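Local atomic coordinates of RmpD (Hexulose-6-phosphate synthase) (Streptococcus mutans, PDB entry 3EXR), a protein that belongs to the orotidine 5'-phosphate decarboxylase / HUMPS family and has the TIM-barrel fold, with a closed parallel sheet ringed by helices. Residues E47-L52 with K76-R81; T65-A70 with D84-I89; E113-L118 with I135-Y140; Q129-G134 with M167-S172. One frame throughout, in Å; residues are numbered along the deposited sequence.

Interaction 1: E47-L52 with K76-R81; sequences ELVEVL and KNNAVR
Glu50 and Arg81 bring the two backbones together, their CA atoms 4.7 Å apart, and Glu50 CA makes a CA-H...O contact of 3.2 Å with Arg81 O. The contact lies in the outer layer of the TIM barrel, between helix 47-55 and the end of helix 71-79, which follows strand 60-67, with the residues after it. Arg81 carries most of the contact. Its chain bends at chi2 (-71°), which places CD against the side chain of Glu50, 3.3 Å from OE1. The guanidinium then reaches on over the first turn of helix 47-55. One face of it is covered by Glu47 CA, which sits 3.6 Å from Arg81 CZ and above the centre of the group. At its edge, Arg81 NH1 makes a salt bridge to Glu50 OE1 at 2.8 Å, with an N-H...O angle of 156°. The acceptor lies in the guanidinium plane, but NH1 approaches from above the carboxylate plane, 40° out of it. The salt bridge is single, one oxygen to one nitrogen. Arg81 NE is hydrogen-bonded to Ser46 OG, a further polar partner. On the inner side Val49 takes over. Its CG1 packs on Arg81 CB at 3.7 Å, and its side chain also rests on Ile61 of strand 60-67. Val49 CG2 approaches Asn78 OD1, while Asn78 ND2 bonds Val74 O. The carboxylate of Glu47 does not touch the guanidinium directly. A water spans the gap, accepting from Arg81 NH1 at 3.0 Å and donating weakly to Glu47 OE2. A second water donates to both Glu50 OE1 and Val80 O.

Interaction 2: T65-A70 with D84-I89; sequences TKCADA and DWMTCI
Thr65 and Met86 meet with their side chains at about a right angle, and Thr65 OG1 lies 3.3 Å from Met86 CG. The same hydroxyl makes a weak hydrogen bond to Thr87 O. Met86 bends at chi3 (78°), which turns CE back onto Cys67 CB at 3.7 Å. The side chains of Lys66 and Thr87 lie side by side and point the same way. Thr87 OG1 sits between its own backbone N and carbonyl carbon (chi1 60°). There it accepts a bond of 2.9 Å from Lys66 N, and it is also bonded to Asp64 OD1. Asp64 is the salt-bridge partner of Lys66 NZ as well. This is the junction of two neighbouring strands in a beta-alpha-beta unit of the TIM barrel, made of strand 60-67, helix 71-79 and strand 85-89. The strands run parallel at 46° to each other, paired at Cys67 and Cys88. Cys67 N donates to Thr87 O at 3.0 Å, and Ile89 N donates to Cys67 O at 3.1 Å. The two cysteines point to the same face of the sheet, Cys67 CB being 4.0 Å from Cys88 SG. Beyond the strand end, Ala68 CB packs on Ile89 CG2 at 3.6 Å. Both residues also touch the second subunit, where Asp69 forms a salt bridge to Arg144 of that neighbouring chain.

Interaction 3: E113-L118 with I135-Y140; sequences EIQVEL and ISQAIY
Val116 and Ala138 pair in register, and so do Glu117 and Ile139, in two neighbouring parallel strands of the TIM barrel. Helix 124-132 links them as a beta-alpha-beta unit. Three backbone hydrogen bonds join the strands: Val116 N to Gln137 O, Ile139 N to Val116 O at 2.8 Å, and Leu118 N to Ile139 O. Side-chain hydrogen bonds form a chain at the other end. Gln137 NE2 donates to Glu113 OE1 at 3.1 Å, almost straight at 174°, and meets it from above the carboxylate plane. Gln115 NE2 donates to Gln137 OE1 at 2.8 Å, again from above the carbonyl plane, with the two amide planes 79° apart. Glu113 OE1 also forms a salt bridge with Arg170 and accepts a bond from a water that donates to Ile114 O too. Among apolar side chains, Val116 CG2 meets Ile135 CG2 at 3.7 Å, and Leu118 CD1 approaches both Ala138 CB and Tyr140 CD1. On the face of Glu117 and Ile139, polar groups pack on an aliphatic side chain. Glu117 bends at chi2 (-78°). Its CD is thereby brought 3.7 Å from Ile139 CB, while Ile139 CD1 reaches Gln115 NE2 at 3.7 Å. Both ends of the buried Gln137 amide are used, NE2 as donor and OE1 as acceptor, which fixes its flip. The charge of Arg170 would be expected to favour the ionised form of Glu113.

Interaction 4: Q129-G134 with M167-S172; sequences QWLDAG and MGFRVS
Leu131 and Phe169 carry this contact, a branched tip set against a flat ring. Leu131 CD2 stands over the middle of the Phe169 face, 3.7 Å from the ring centroid and only 9° off the normal, a CH-pi contact. Leu131 CG lies on the same side of the ring, over its CZ-CE2 end, 3.6 Å from Phe169 CZ. The other branch, CD1, leans to Phe169 CE2 and fits against the backbone at Met167 O, 3.4 Å off. Met167 CB closes in on the same methyl at 4.2 Å. Leu131 is thus the knob, and the turn Met167-Gly168-Phe169 is the hollow that takes it. The side chains of Trp130 and Phe169 cross at about a right angle. Phe169 CZ comes up to the edge of the indole, near its plane, and lies 3.7 Å from Trp130 CE3. The tip of the Phe169 ring is therefore lodged between Trp130 and Leu131. In the TIM barrel this joins the last turn of helix 124-132 to the turn that leads from helix 155-167 into strand 170-174. Both helices end in a Schellman motif, with Gly134 and Gly168 at positive phi. At the backbone angles of Gly168 a CB would press on the carbonyl O of Met167. Phe169 also touches Ala127 and Leu164. No hydrogen bond crosses between the segments. The contact is carried by apolar side chains, one face of Phe169 and the edge of the Trp130 indole, so its cohesion probably rests on close fit and burial of apolar surface rather than on directional bonds.

Overall arrangement
All four contacts lie in one TIM barrel. Interaction 1 closes before interactions 3 and 4 open, and so does interaction 2. Interactions 1 and 2 alternate along the chain, as do 3 and 4. Interactions 2 and 3 join strands of the closed sheet. Their centres are 9 Å apart, and strands 85-89 and 113-117 are neighbours within it. Interaction 4 has its centre 7 Å from that of interaction 3 and reaches the next strand, 170-174. Interactions 1 and 4 lie farther out among the helices, about 25 Å apart between centres. Together the contacts tie successive strands and their covering helices over half the barrel, and segments of interactions 1 and 2 reach the second subunit.

Interaction 1: E47-L52 with K76-R81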
# COMPACT_ATOMS: atom_id res chain seq x y z
N GLU A 47 -6.52 -10.67 -10.16
CA GLU A 47 -6.70 -11.90 -10.93
C GLU A 47 -5.39 -12.73 -10.90
O GLU A 47 -5.42 -13.95 -10.89
CB GLU A 47 -7.23 -11.67 -12.34
CG GLU A 47 -7.51 -12.98 -13.08
CD GLU A 47 -8.20 -12.82 -14.42
OE1 GLU A 47 -8.03 -11.78 -15.10
OE2 GLU A 47 -8.88 -13.79 -14.82
N LEU A 48 -4.26 -12.05 -10.82
CA LEU A 48 -2.97 -12.72 -10.69
C LEU A 48 -2.98 -13.73 -9.54
O LEU A 48 -2.42 -14.84 -9.67
CB LEU A 48 -1.84 -11.70 -10.49
CG LEU A 48 -0.44 -12.25 -10.19
CD1 LEU A 48 0.09 -13.10 -11.32
CD2 LEU A 48 0.53 -11.13 -9.89
N VAL A 49 -3.60 -13.35 -8.42
CA VAL A 49 -3.62 -14.25 -7.26
C VAL A 49 -4.30 -15.58 -7.63
O VAL A 49 -3.83 -16.65 -7.29
CB VAL A 49 -4.34 -13.61 -6.04
CG1 VAL A 49 -4.48 -14.59 -4.89
CG2 VAL A 49 -3.58 -12.37 -5.58
N GLU A 50 -5.41 -15.46 -8.33
CA GLU A 50 -6.17 -16.63 -8.79
C GLU A 50 -5.39 -17.49 -9.82
O GLU A 50 -5.43 -18.72 -9.78
CB GLU A 50 -7.51 -16.17 -9.35
CG GLU A 50 -8.49 -17.30 -9.61
CD GLU A 50 -9.93 -16.83 -9.86
OE1 GLU A 50 -10.28 -15.72 -9.46
OE2 GLU A 50 -10.71 -17.62 -10.44
N VAL A 51 -4.67 -16.84 -10.72
CA VAL A 51 -3.84 -17.55 -11.69
C VAL A 51 -2.75 -18.34 -10.94
O VAL A 51 -2.51 -19.49 -11.27
CB VAL A 51 -3.21 -16.58 -12.72
CG1 VAL A 51 -2.16 -17.27 -13.58
CG2 VAL A 51 -4.32 -15.94 -13.59
N LEU A 52 -2.15 -17.71 -9.95
CA LEU A 52 -1.10 -18.38 -9.18
C LEU A 52 -1.67 -19.57 -8.43
O LEU A 52 -1.03 -20.61 -8.37
CB LEU A 52 -0.40 -17.43 -8.23
CG LEU A 52 0.41 -16.33 -8.89
CD1 LEU A 52 0.87 -15.32 -7.88
CD2 LEU A 52 1.62 -16.92 -9.65
N LYS A 76 -10.93 -9.73 2.04
CA LYS A 76 -11.94 -10.53 1.31
C LYS A 76 -11.66 -10.60 -0.18
O LYS A 76 -11.73 -11.67 -0.77
CB LYS A 76 -13.37 -10.04 1.56
CG LYS A 76 -14.43 -10.95 0.93
CD LYS A 76 -15.83 -10.35 1.00
CE LYS A 76 -16.89 -11.43 0.78
NZ LYS A 76 -18.26 -10.82 0.86
N ASN A 77 -11.34 -9.46 -0.79
CA ASN A 77 -11.06 -9.45 -2.22
C ASN A 77 -9.95 -10.37 -2.65
O ASN A 77 -10.04 -10.99 -3.71
CB ASN A 77 -10.76 -8.05 -2.74
CG ASN A 77 -12.01 -7.14 -2.80
OD1 ASN A 77 -13.15 -7.62 -2.72
ND2 ASN A 77 -11.78 -5.83 -2.98
N ASN A 78 -8.88 -10.46 -1.85
CA ASN A 78 -7.76 -11.33 -2.18
C ASN A 78 -7.95 -12.75 -1.70
O ASN A 78 -7.44 -13.65 -2.35
CB ASN A 78 -6.45 -10.74 -1.68
CG ASN A 78 -6.04 -9.54 -2.49
OD1 ASN A 78 -5.45 -9.68 -3.55
ND2 ASN A 78 -6.40 -8.35 -2.01
N ALA A 79 -8.69 -12.96 -0.61
CA ALA A 79 -8.99 -14.32 -0.12
C ALA A 79 -9.89 -15.06 -1.10
O ALA A 79 -9.72 -16.26 -1.32
CB ALA A 79 -9.64 -14.26 1.25
N VAL A 80 -10.86 -14.37 -1.70
CA VAL A 80 -11.72 -15.05 -2.67
C VAL A 80 -10.95 -15.47 -3.93
O VAL A 80 -11.36 -16.38 -4.61
CB VAL A 80 -12.98 -14.24 -3.03
CG1 VAL A 80 -13.82 -13.97 -1.80
CG2 VAL A 80 -12.63 -12.96 -3.75
N ARG A 81 -9.82 -14.80 -4.21
CA ARG A 81 -8.94 -15.14 -5.35
C ARG A 81 -8.06 -16.35 -5.00
O ARG A 81 -7.45 -16.93 -5.88
CB ARG A 81 -8.04 -13.95 -5.71
CG ARG A 81 -8.74 -12.76 -6.36
CD ARG A 81 -9.15 -13.07 -7.77
NE ARG A 81 -9.56 -11.87 -8.49
CZ ARG A 81 -10.09 -11.89 -9.70
NH1 ARG A 81 -10.33 -13.03 -10.31
NH2 ARG A 81 -10.39 -10.75 -10.32
O HOH W 1 -11.43 -13.75 -12.98
O HOH W 2 -12.45 -15.05 -7.43

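Interaction 2: T65-A70 with D84-I89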
# COMPACT_ATOMS: atom_id res chain seq x y z
N THR A 65 -0.58 -6.71 -0.48
CA THR A 65 -1.32 -5.46 -0.71
C THR A 65 -0.83 -4.29 0.14
O THR A 65 -1.18 -3.14 -0.12
CB THR A 65 -2.81 -5.62 -0.42
OG1 THR A 65 -2.99 -6.03 0.93
CG2 THR A 65 -3.41 -6.70 -1.28
N LYS A 66 -0.07 -4.56 1.20
CA LYS A 66 0.38 -3.52 2.13
C LYS A 66 -0.81 -2.66 2.54
O LYS A 66 -0.75 -1.42 2.59
CB LYS A 66 1.52 -2.70 1.53
CG LYS A 66 2.80 -3.54 1.39
CD LYS A 66 4.00 -2.73 0.94
CE LYS A 66 5.31 -3.53 0.97
NZ LYS A 66 5.30 -4.78 0.12
N CYS A 67 -1.91 -3.36 2.81
CA CYS A 67 -3.19 -2.75 3.14
C CYS A 67 -3.11 -1.79 4.32
O CYS A 67 -2.59 -2.13 5.39
CB CYS A 67 -4.21 -3.84 3.40
SG CYS A 67 -5.76 -3.27 4.01
N ALA A 68 -3.60 -0.56 4.10
CA ALA A 68 -3.61 0.49 5.12
C ALA A 68 -4.99 0.78 5.69
O ALA A 68 -5.08 1.36 6.77
CB ALA A 68 -3.03 1.79 4.57
N ASP A 69 -6.04 0.42 4.94
CA ASP A 69 -7.39 0.78 5.29
C ASP A 69 -8.36 -0.13 4.51
O ASP A 69 -7.95 -0.84 3.57
CB ASP A 69 -7.61 2.26 4.92
CG ASP A 69 -8.76 2.92 5.66
OD1 ASP A 69 -9.51 2.27 6.42
OD2 ASP A 69 -8.97 4.13 5.43
N ALA A 70 -9.64 -0.12 4.91
CA ALA A 70 -10.63 -1.04 4.35
C ALA A 70 -10.14 -2.49 4.44
O ALA A 70 -10.19 -3.26 3.45
CB ALA A 70 -10.99 -0.64 2.91
N ASP A 84 -3.52 -17.04 0.76
CA ASP A 84 -3.38 -17.51 2.14
C ASP A 84 -3.01 -16.39 3.12
O ASP A 84 -3.64 -16.24 4.18
CB ASP A 84 -2.32 -18.61 2.20
CG ASP A 84 -2.74 -19.85 1.42
OD1 ASP A 84 -3.88 -20.37 1.62
OD2 ASP A 84 -1.93 -20.34 0.61
N TRP A 85 -1.99 -15.62 2.75
CA TRP A 85 -1.47 -14.55 3.57
C TRP A 85 -1.66 -13.24 2.84
O TRP A 85 -1.54 -13.21 1.64
CB TRP A 85 0.01 -14.72 3.86
CG TRP A 85 0.35 -16.00 4.58
CD1 TRP A 85 -0.52 -16.80 5.25
CD2 TRP A 85 1.64 -16.62 4.68
NE1 TRP A 85 0.15 -17.88 5.78
CE2 TRP A 85 1.47 -17.79 5.44
CE3 TRP A 85 2.91 -16.30 4.19
CZ2 TRP A 85 2.54 -18.65 5.74
CZ3 TRP A 85 3.98 -17.16 4.48
CH2 TRP A 85 3.78 -18.32 5.23
N MET A 86 -1.99 -12.20 3.60
CA MET A 86 -2.01 -10.84 3.05
C MET A 86 -1.18 -9.92 3.94
O MET A 86 -1.23 -10.02 5.18
CB MET A 86 -3.43 -10.30 2.96
CG MET A 86 -3.51 -9.02 2.16
SD MET A 86 -5.12 -8.23 2.10
CE MET A 86 -5.23 -7.42 3.71
N THR A 87 -0.46 -8.99 3.32
CA THR A 87 0.24 -7.97 4.09
C THR A 87 -0.62 -6.75 4.42
O THR A 87 -1.42 -6.26 3.59
CB THR A 87 1.55 -7.51 3.40
OG1 THR A 87 1.26 -6.96 2.12
CG2 THR A 87 2.53 -8.69 3.20
N CYS A 88 -0.42 -6.23 5.63
CA CYS A 88 -0.89 -4.89 6.00
C CYS A 88 0.34 -4.08 6.33
O CYS A 88 1.28 -4.59 6.98
CB CYS A 88 -1.75 -4.92 7.25
SG CYS A 88 -3.45 -5.44 7.03
N ILE A 89 0.36 -2.83 5.87
CA ILE A 89 1.41 -1.90 6.26
C ILE A 89 1.28 -1.65 7.77
O ILE A 89 0.19 -1.66 8.33
CB ILE A 89 1.32 -0.59 5.39
CG1 ILE A 89 2.59 0.28 5.53
CG2 ILE A 89 0.05 0.20 5.64
CD1 ILE A 89 3.85 -0.42 4.99

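Interaction 3: E113-L118 with I135-Y140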
# COMPACT_ATOMS: atom_id res chain seq x y z
N GLU A 113 -4.08 -15.66 7.11
CA GLU A 113 -3.32 -14.86 8.05
C GLU A 113 -2.96 -13.50 7.48
O GLU A 113 -2.82 -13.34 6.25
CB GLU A 113 -1.99 -15.55 8.39
CG GLU A 113 -2.09 -16.81 9.23
CD GLU A 113 -0.77 -17.13 9.90
OE1 GLU A 113 -0.21 -16.24 10.59
OE2 GLU A 113 -0.28 -18.26 9.72
N ILE A 114 -2.74 -12.56 8.40
CA ILE A 114 -2.19 -11.24 8.12
C ILE A 114 -0.71 -11.21 8.52
O ILE A 114 -0.28 -11.85 9.51
CB ILE A 114 -3.01 -10.14 8.85
CG1 ILE A 114 -4.49 -10.24 8.44
CG2 ILE A 114 -2.46 -8.74 8.58
CD1 ILE A 114 -4.78 -10.12 6.97
N GLN A 115 0.07 -10.48 7.72
CA GLN A 115 1.48 -10.22 7.98
C GLN A 115 1.68 -8.72 8.03
O GLN A 115 1.20 -8.01 7.15
CB GLN A 115 2.35 -10.78 6.85
CG GLN A 115 2.11 -12.24 6.45
CD GLN A 115 3.04 -12.66 5.33
OE1 GLN A 115 2.97 -12.07 4.24
NE2 GLN A 115 3.95 -13.61 5.60
N VAL A 116 2.44 -8.23 9.01
CA VAL A 116 2.72 -6.81 9.13
C VAL A 116 4.05 -6.47 8.42
O VAL A 116 5.14 -6.94 8.78
CB VAL A 116 2.81 -6.34 10.57
CG1 VAL A 116 3.01 -4.81 10.62
CG2 VAL A 116 1.54 -6.69 11.35
N GLU A 117 3.94 -5.61 7.42
CA GLU A 117 5.07 -5.05 6.69
C GLU A 117 5.69 -3.89 7.45
O GLU A 117 5.01 -2.91 7.73
CB GLU A 117 4.62 -4.61 5.28
CG GLU A 117 4.64 -5.76 4.25
CD GLU A 117 6.02 -6.11 3.71
OE1 GLU A 117 7.02 -5.54 4.19
OE2 GLU A 117 6.12 -6.96 2.80
N LEU A 118 6.96 -4.03 7.82
CA LEU A 118 7.64 -3.09 8.71
C LEU A 118 8.37 -2.03 7.92
O LEU A 118 9.37 -2.33 7.24
CB LEU A 118 8.59 -3.86 9.63
CG LEU A 118 7.94 -4.90 10.54
CD1 LEU A 118 9.00 -5.65 11.31
CD2 LEU A 118 6.97 -4.29 11.53
N ILE A 135 -2.38 -11.10 15.34
CA ILE A 135 -1.49 -11.05 14.20
C ILE A 135 -0.04 -11.28 14.64
O ILE A 135 0.56 -10.50 15.42
CB ILE A 135 -1.68 -9.72 13.44
CG1 ILE A 135 -3.12 -9.69 12.87
CG2 ILE A 135 -0.61 -9.52 12.33
CD1 ILE A 135 -3.63 -8.37 12.44
N SER A 136 0.55 -12.35 14.12
CA SER A 136 1.84 -12.82 14.64
C SER A 136 2.86 -13.13 13.58
O SER A 136 3.75 -13.93 13.81
CB SER A 136 1.62 -14.02 15.57
OG SER A 136 1.09 -15.13 14.88
N GLN A 137 2.72 -12.49 12.42
CA GLN A 137 3.77 -12.48 11.39
C GLN A 137 4.17 -11.06 11.08
O GLN A 137 3.31 -10.16 10.99
CB GLN A 137 3.28 -13.14 10.10
CG GLN A 137 3.14 -14.64 10.16
CD GLN A 137 3.12 -15.24 8.76
OE1 GLN A 137 4.09 -15.09 8.02
NE2 GLN A 137 2.03 -15.94 8.41
N ALA A 138 5.47 -10.86 10.90
CA ALA A 138 6.03 -9.56 10.55
C ALA A 138 7.11 -9.73 9.51
O ALA A 138 7.86 -10.71 9.54
CB ALA A 138 6.60 -8.87 11.77
N ILE A 139 7.20 -8.76 8.59
CA ILE A 139 8.19 -8.81 7.52
C ILE A 139 9.22 -7.72 7.77
O ILE A 139 8.90 -6.52 7.75
CB ILE A 139 7.54 -8.51 6.12
CG1 ILE A 139 6.22 -9.26 5.89
CG2 ILE A 139 8.55 -8.73 5.03
CD1 ILE A 139 6.28 -10.72 6.06
N TYR A 140 10.46 -8.14 7.99
CA TYR A 140 11.57 -7.24 8.29
C TYR A 140 12.51 -7.13 7.08
O TYR A 140 12.95 -8.15 6.56
CB TYR A 140 12.35 -7.74 9.54
CG TYR A 140 13.30 -6.72 10.09
CD1 TYR A 140 12.95 -5.93 11.19
CD2 TYR A 140 14.55 -6.50 9.48
CE1 TYR A 140 13.81 -4.95 11.67
CE2 TYR A 140 15.41 -5.51 9.96
CZ TYR A 140 15.03 -4.74 11.06
OH TYR A 140 15.87 -3.79 11.55
O HOH W 3 -0.62 -13.67 11.65

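Interaction 4: Q129-G134 with M167-S172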
# COMPACT_ATOMS: atom_id res chain seq x y z
N GLN A 129 0.71 -4.72 20.26
CA GLN A 129 -0.68 -4.51 19.88
C GLN A 129 -1.09 -5.43 18.72
O GLN A 129 -2.18 -5.97 18.72
CB GLN A 129 -0.94 -3.05 19.54
CG GLN A 129 -0.83 -2.11 20.70
CD GLN A 129 -1.25 -0.75 20.26
OE1 GLN A 129 -2.43 -0.52 20.00
NE2 GLN A 129 -0.28 0.14 20.08
N TRP A 130 -0.18 -5.64 17.75
CA TRP A 130 -0.49 -6.55 16.66
C TRP A 130 -0.71 -7.96 17.21
O TRP A 130 -1.70 -8.60 16.88
CB TRP A 130 0.62 -6.55 15.55
CG TRP A 130 1.01 -5.18 15.07
CD1 TRP A 130 0.20 -4.09 14.96
CD2 TRP A 130 2.31 -4.76 14.66
NE1 TRP A 130 0.93 -3.01 14.51
CE2 TRP A 130 2.23 -3.39 14.34
CE3 TRP A 130 3.56 -5.40 14.56
CZ2 TRP A 130 3.33 -2.66 13.89
CZ3 TRP A 130 4.65 -4.66 14.14
CH2 TRP A 130 4.53 -3.31 13.81
N LEU A 131 0.19 -8.42 18.08
CA LEU A 131 0.07 -9.76 18.67
C LEU A 131 -1.27 -9.91 19.40
O LEU A 131 -1.96 -10.92 19.26
CB LEU A 131 1.22 -10.04 19.64
CG LEU A 131 2.61 -10.20 19.02
CD1 LEU A 131 3.68 -10.17 20.09
CD2 LEU A 131 2.78 -11.48 18.19
N ASP A 132 -1.61 -8.88 20.18
CA ASP A 132 -2.85 -8.90 20.98
C ASP A 132 -4.06 -8.96 20.09
O ASP A 132 -5.10 -9.50 20.50
CB ASP A 132 -2.95 -7.67 21.87
CG ASP A 132 -1.92 -7.66 22.99
OD1 ASP A 132 -1.29 -8.70 23.26
OD2 ASP A 132 -1.73 -6.58 23.60
N ALA A 133 -3.92 -8.41 18.88
CA ALA A 133 -4.99 -8.41 17.86
C ALA A 133 -5.02 -9.71 17.05
O ALA A 133 -5.83 -9.83 16.12
CB ALA A 133 -4.86 -7.18 16.93
N GLY A 134 -4.16 -10.67 17.41
CA GLY A 134 -4.08 -12.00 16.80
C GLY A 134 -3.23 -12.10 15.55
O GLY A 134 -3.32 -13.04 14.80
N MET A 167 9.43 -11.97 21.09
CA MET A 167 8.08 -11.49 21.42
C MET A 167 6.98 -12.47 20.99
O MET A 167 5.86 -12.37 21.46
CB MET A 167 7.82 -10.13 20.76
CG MET A 167 8.57 -9.00 21.41
SD MET A 167 8.20 -7.42 20.64
CE MET A 167 6.62 -7.07 21.30
N GLY A 168 7.29 -13.39 20.08
CA GLY A 168 6.30 -14.33 19.58
C GLY A 168 5.95 -14.21 18.10
O GLY A 168 5.06 -14.91 17.63
N PHE A 169 6.66 -13.35 17.36
CA PHE A 169 6.47 -13.28 15.90
C PHE A 169 7.14 -14.39 15.12
O PHE A 169 8.28 -14.82 15.44
CB PHE A 169 6.95 -11.93 15.34
CG PHE A 169 6.04 -10.77 15.67
CD1 PHE A 169 4.95 -10.46 14.86
CD2 PHE A 169 6.26 -10.01 16.80
CE1 PHE A 169 4.10 -9.40 15.15
CE2 PHE A 169 5.43 -8.94 17.12
CZ PHE A 169 4.35 -8.62 16.29
N ARG A 170 6.44 -14.85 14.08
CA ARG A 170 7.09 -15.54 12.97
C ARG A 170 7.58 -14.46 12.03
O ARG A 170 6.77 -13.77 11.41
CB ARG A 170 6.13 -16.52 12.29
CG ARG A 170 6.03 -17.88 13.03
CD ARG A 170 4.78 -18.68 12.63
NE ARG A 170 3.58 -17.92 13.00
CZ ARG A 170 2.47 -17.81 12.28
NH1 ARG A 170 2.30 -18.48 11.15
NH2 ARG A 170 1.52 -17.02 12.73
N VAL A 171 8.89 -14.29 11.96
CA VAL A 171 9.51 -13.20 11.24
C VAL A 171 10.03 -13.67 9.87
O VAL A 171 10.76 -14.64 9.74
CB VAL A 171 10.65 -12.56 12.07
CG1 VAL A 171 11.39 -11.48 11.28
CG2 VAL A 171 10.08 -11.99 13.36
N SER A 172 9.61 -12.96 8.83
CA SER A 172 10.16 -13.14 7.51
C SER A 172 11.20 -12.05 7.28
O SER A 172 11.01 -10.91 7.72
CB SER A 172 9.08 -12.99 6.44
OG SER A 172 8.13 -14.00 6.53